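Local coordinates for lactate racemase (PDB 2YJG), which interconverts the D- and L-isomers of lactate as a nickel-dependent racemase working as a homodimer, at residues Glu203-Pro208 and Glu359-Ala364; Gly303-Lys308 and Val421-Lys426. All blocks are in the same frame, centred on the assembly; numbering follows the deposited sequence.

Contact 1: residues Glu203-Pro208 and Glu359-Ala364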
# COMPACT_ATOMS: atom_id res chain seq x y z
N GLU A 203 23.79 -17.26 28.08
CA GLU A 203 23.43 -17.47 29.48
C GLU A 203 21.94 -17.72 29.64
O GLU A 203 21.51 -18.59 30.43
CB GLU A 203 23.78 -16.23 30.31
CG GLU A 203 23.67 -16.50 31.77
CD GLU A 203 24.37 -15.42 32.60
OE1 GLU A 203 25.03 -14.52 32.02
OE2 GLU A 203 24.20 -15.46 33.83
N PHE A 204 21.16 -16.96 28.89
CA PHE A 204 19.69 -17.11 28.90
C PHE A 204 19.31 -18.44 28.27
O PHE A 204 18.53 -19.24 28.81
CB PHE A 204 19.06 -15.98 28.12
CG PHE A 204 18.85 -14.70 28.93
CD1 PHE A 204 19.39 -14.52 30.18
CD2 PHE A 204 18.11 -13.67 28.37
CE1 PHE A 204 19.15 -13.38 30.90
CE2 PHE A 204 17.82 -12.55 29.09
CZ PHE A 204 18.35 -12.39 30.37
N ILE A 205 19.90 -18.72 27.11
CA ILE A 205 19.50 -19.95 26.38
C ILE A 205 19.85 -21.24 27.17
O ILE A 205 19.19 -22.26 27.07
CB ILE A 205 20.09 -19.93 24.99
CG1 ILE A 205 19.49 -18.79 24.16
CG2 ILE A 205 19.89 -21.29 24.27
CD1 ILE A 205 18.00 -18.94 23.75
N LYS A 206 20.92 -21.18 27.94
CA LYS A 206 21.35 -22.31 28.76
C LYS A 206 20.49 -22.55 29.98
O LYS A 206 20.53 -23.64 30.59
CB LYS A 206 22.83 -22.15 29.20
CG LYS A 206 23.35 -23.20 30.17
CD LYS A 206 23.98 -24.44 29.53
CE LYS A 206 25.01 -25.14 30.47
NZ LYS A 206 25.74 -26.34 29.89
N ASN A 207 19.69 -21.56 30.35
CA ASN A 207 18.88 -21.71 31.55
C ASN A 207 17.90 -22.86 31.38
O ASN A 207 17.31 -23.01 30.34
CB ASN A 207 18.16 -20.40 31.83
CG ASN A 207 17.41 -20.40 33.13
OD1 ASN A 207 16.35 -21.01 33.24
ND2 ASN A 207 17.93 -19.61 34.14
N PRO A 208 17.66 -23.64 32.45
CA PRO A 208 16.83 -24.80 32.24
C PRO A 208 15.34 -24.49 32.06
O PRO A 208 14.56 -25.38 31.64
CB PRO A 208 17.05 -25.62 33.52
CG PRO A 208 17.73 -24.71 34.50
CD PRO A 208 18.43 -23.69 33.72
N GLU A 359 20.21 -20.65 18.01
CA GLU A 359 19.64 -21.81 17.27
C GLU A 359 20.70 -22.88 17.24
O GLU A 359 20.42 -24.10 17.39
CB GLU A 359 19.27 -21.40 15.84
CG GLU A 359 18.12 -22.14 15.15
CD GLU A 359 16.76 -21.85 15.74
OE1 GLU A 359 16.69 -20.99 16.67
OE2 GLU A 359 15.72 -22.44 15.27
N ALA A 360 21.97 -22.49 16.99
CA ALA A 360 23.07 -23.44 17.06
C ALA A 360 23.28 -24.02 18.47
O ALA A 360 23.61 -25.21 18.63
CB ALA A 360 24.45 -22.85 16.51
N GLN A 361 23.13 -23.17 19.48
CA GLN A 361 23.34 -23.58 20.84
C GLN A 361 22.32 -24.67 21.19
O GLN A 361 22.64 -25.73 21.77
CB GLN A 361 23.15 -22.36 21.75
CG GLN A 361 23.49 -22.66 23.20
CD GLN A 361 23.34 -21.46 24.12
OE1 GLN A 361 23.23 -20.31 23.66
NE2 GLN A 361 23.36 -21.72 25.43
N ILE A 362 21.06 -24.39 20.90
CA ILE A 362 20.02 -25.41 21.13
C ILE A 362 20.22 -26.68 20.39
O ILE A 362 20.07 -27.76 21.01
CB ILE A 362 18.62 -24.83 20.87
CG1 ILE A 362 18.44 -23.71 21.86
CG2 ILE A 362 17.41 -26.01 20.94
CD1 ILE A 362 17.27 -22.73 21.58
N LEU A 363 20.59 -26.63 19.09
CA LEU A 363 20.87 -27.88 18.37
C LEU A 363 22.05 -28.62 18.98
O LEU A 363 21.99 -29.84 19.17
CB LEU A 363 21.09 -27.60 16.89
CG LEU A 363 21.45 -28.75 15.96
CD1 LEU A 363 20.25 -29.78 15.99
CD2 LEU A 363 21.75 -28.25 14.52
N ALA A 364 23.13 -27.89 19.36
CA ALA A 364 24.23 -28.52 20.06
C ALA A 364 23.78 -29.21 21.37
O ALA A 364 24.20 -30.30 21.65
CB ALA A 364 25.49 -27.54 20.28
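A helix-helix contact joins the sequence regions of the N-terminal and C-terminal lactate racemase families: I205 on the short helix 202-206, with K206 next to it, meets Q361 and I362 of helix 357-369. The backbones come closest at I205 and I362, whose CA atoms are 7.6 Å apart. Q361 reaches across: with CG anti to the backbone N (chi1 -174°) and the chain extended beyond it (chi2 179°), its amide is laid with one face against I205. Methyl CG2 of I205 stands over that face, almost straight above the amide carbon, 3.5 Å from Q361 CD and 3.7 Å from Q361 NE2. Q361 OE1 lies 3.4 Å from I205 CB, an apolar neighbour. The amide nitrogen donates a hydrogen bond to the backbone O of S202 at the start of the same short helix; K206 N, 3.5 Å from Q361 NE2, makes no bond with it. From the next position I362 adds CG1, 3.7 Å from I205 CG2, so this one methyl packs against both residues. With an alanine in place of Q361, S202 O would probably lose this donor and I205 CG2 the amide face it packs on. The side chain of I205 is about 5 Å from that of H200, a nickel-cofactor ligand by similarity. Beyond the pair, I205 leans on I220 of helix 219-230, I362 touches V297 and T301 of helix 293-305, and A360 and L363 turn to helix 326-333.

Contact 2: residues Gly303-Lys308 and Val421-Lys426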
# COMPACT_ATOMS: atom_id res chain seq x y z
N GLY A 303 11.23 -33.74 20.05
CA GLY A 303 11.99 -34.99 20.08
C GLY A 303 12.83 -35.24 21.32
O GLY A 303 12.78 -36.33 21.96
N GLU A 304 13.65 -34.24 21.66
CA GLU A 304 14.56 -34.31 22.76
C GLU A 304 13.83 -34.65 24.06
O GLU A 304 14.30 -35.48 24.81
CB GLU A 304 15.21 -32.93 22.95
CG GLU A 304 16.27 -32.80 24.05
CD GLU A 304 16.72 -31.33 24.21
OE1 GLU A 304 15.93 -30.44 23.88
OE2 GLU A 304 17.84 -31.06 24.70
N ALA A 305 12.73 -33.96 24.31
CA ALA A 305 11.93 -34.11 25.48
C ALA A 305 11.26 -35.50 25.59
O ALA A 305 11.00 -35.95 26.71
CB ALA A 305 10.92 -33.01 25.54
N ALA A 306 11.05 -36.18 24.47
CA ALA A 306 10.46 -37.54 24.46
C ALA A 306 11.44 -38.65 24.26
O ALA A 306 11.00 -39.81 24.08
CB ALA A 306 9.38 -37.65 23.35
N CYS A 307 12.74 -38.33 24.25
CA CYS A 307 13.77 -39.30 23.96
C CYS A 307 14.62 -39.56 25.22
O CYS A 307 14.90 -38.64 26.01
CB CYS A 307 14.62 -38.75 22.82
SG CYS A 307 15.62 -39.90 21.98
N LYS A 308 14.97 -40.82 25.45
CA LYS A 308 15.94 -41.18 26.45
C LYS A 308 17.35 -40.66 26.06
O LYS A 308 17.70 -40.56 24.89
CB LYS A 308 15.99 -42.71 26.58
CG LYS A 308 14.77 -43.35 27.23
CD LYS A 308 15.07 -44.85 27.42
CE LYS A 308 13.81 -45.70 27.36
NZ LYS A 308 14.13 -47.20 27.29
N VAL A 421 3.44 -28.96 19.56
CA VAL A 421 3.21 -29.54 20.85
C VAL A 421 4.15 -28.98 21.92
O VAL A 421 5.24 -28.44 21.62
CB VAL A 421 3.37 -31.08 20.77
CG1 VAL A 421 2.29 -31.71 19.84
CG2 VAL A 421 4.76 -31.48 20.27
N ILE A 422 3.74 -29.21 23.18
CA ILE A 422 4.56 -29.01 24.36
C ILE A 422 4.72 -30.40 24.93
O ILE A 422 3.74 -30.97 25.47
CB ILE A 422 3.86 -28.08 25.41
CG1 ILE A 422 3.65 -26.67 24.81
CG2 ILE A 422 4.63 -27.94 26.70
CD1 ILE A 422 2.57 -25.97 25.57
N VAL A 423 5.94 -30.93 24.86
CA VAL A 423 6.15 -32.31 25.35
C VAL A 423 6.51 -32.25 26.84
O VAL A 423 7.53 -31.67 27.20
CB VAL A 423 7.23 -33.03 24.57
CG1 VAL A 423 7.51 -34.51 25.19
CG2 VAL A 423 6.88 -33.12 23.09
N ARG A 424 5.70 -32.91 27.67
CA ARG A 424 5.89 -33.01 29.07
C ARG A 424 6.22 -34.45 29.40
O ARG A 424 5.50 -35.33 28.97
CB ARG A 424 4.61 -32.57 29.72
CG ARG A 424 4.58 -32.55 31.24
CD ARG A 424 3.19 -33.05 31.71
NE ARG A 424 2.99 -33.15 33.16
CZ ARG A 424 3.15 -34.26 33.90
NH1 ARG A 424 3.53 -35.43 33.35
NH2 ARG A 424 2.92 -34.21 35.21
N GLU A 425 7.33 -34.67 30.10
CA GLU A 425 7.72 -35.98 30.59
C GLU A 425 6.74 -36.52 31.61
O GLU A 425 6.38 -35.85 32.58
CB GLU A 425 9.12 -35.92 31.22
CG GLU A 425 9.71 -37.27 31.65
CD GLU A 425 11.23 -37.20 31.84
OE1 GLU A 425 11.86 -36.26 31.32
OE2 GLU A 425 11.80 -38.10 32.50
N LYS A 426 6.33 -37.77 31.39
CA LYS A 426 5.20 -38.38 32.11
C LYS A 426 5.57 -38.81 33.53
O LYS A 426 4.81 -38.51 34.46
CB LYS A 426 4.69 -39.57 31.29
CG LYS A 426 3.38 -40.16 31.71
CD LYS A 426 3.00 -41.30 30.79
CE LYS A 426 2.28 -40.80 29.55
NZ LYS A 426 2.32 -41.81 28.43
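The hydrogen bond from C307 N to E304 O, 3.3 Å long, closes the end of helix 293-305 just where A305 and A306 meet V423. This helix is the connection of a beta-alpha-beta crossover in the C-terminal domain, leading from strand 279-283 to its parallel neighbour 311-316, and the contact sets its C-terminal end against strand 422-425, close to the end of the modelled chain. A306 is the first residue to abandon helical backbone angles, its phi falling to -102°, and strand 307-308 follows directly. Its backbone N, 4.0 Å from V423 CG1, still makes a weak hydrogen bond of 3.1 Å to G303 O. V423 is the residue through which the strand meets the turn. Its CG1, anti to the backbone N (chi1 176°), is carried into the angle between two alanines, 3.7 Å from A305 CB and 4.1 Å from A306 CB. No hydrogen bond crosses between the two segments; the association is apolar, and, consistent with the small size of the alanines, the CA atoms of A305 and V423 are 6.1 Å apart. The two segments are tied instead through strand 271-277: I422 and R424 share backbone hydrogen bonds with V272 in a parallel pairing, while A306 and K308 bond to A277. A274 of that strand touches both A306 and V423, and I415 of strand 412-415 does the same, adding to the apolar surroundings. Methyl CG1 of V423 also comes 3.9 Å from the carbonyl carbon C of A305, so it packs on backbone as well as on side chains.

Contact 1 is the more deeply buried of the two and joins the sequence regions of the N-terminal and C-terminal lactate racemase families; contact 2 is partly buried and lies within the C-terminal one. Their centres are about 17 Å apart and their nearest atoms about 5 Å, without touching. Helix 293-305 relates them: its end forms part of contact 2, while earlier residues of it, V297 and T301, back the helix used in contact 1. Neither pair of segments is bridged by a hydrogen bond, yet the chemistry differs. Helix meets helix in contact 1 through branched side chains and a glutamine amide, whereas in contact 2 one valine packs on the small residues of a helix end.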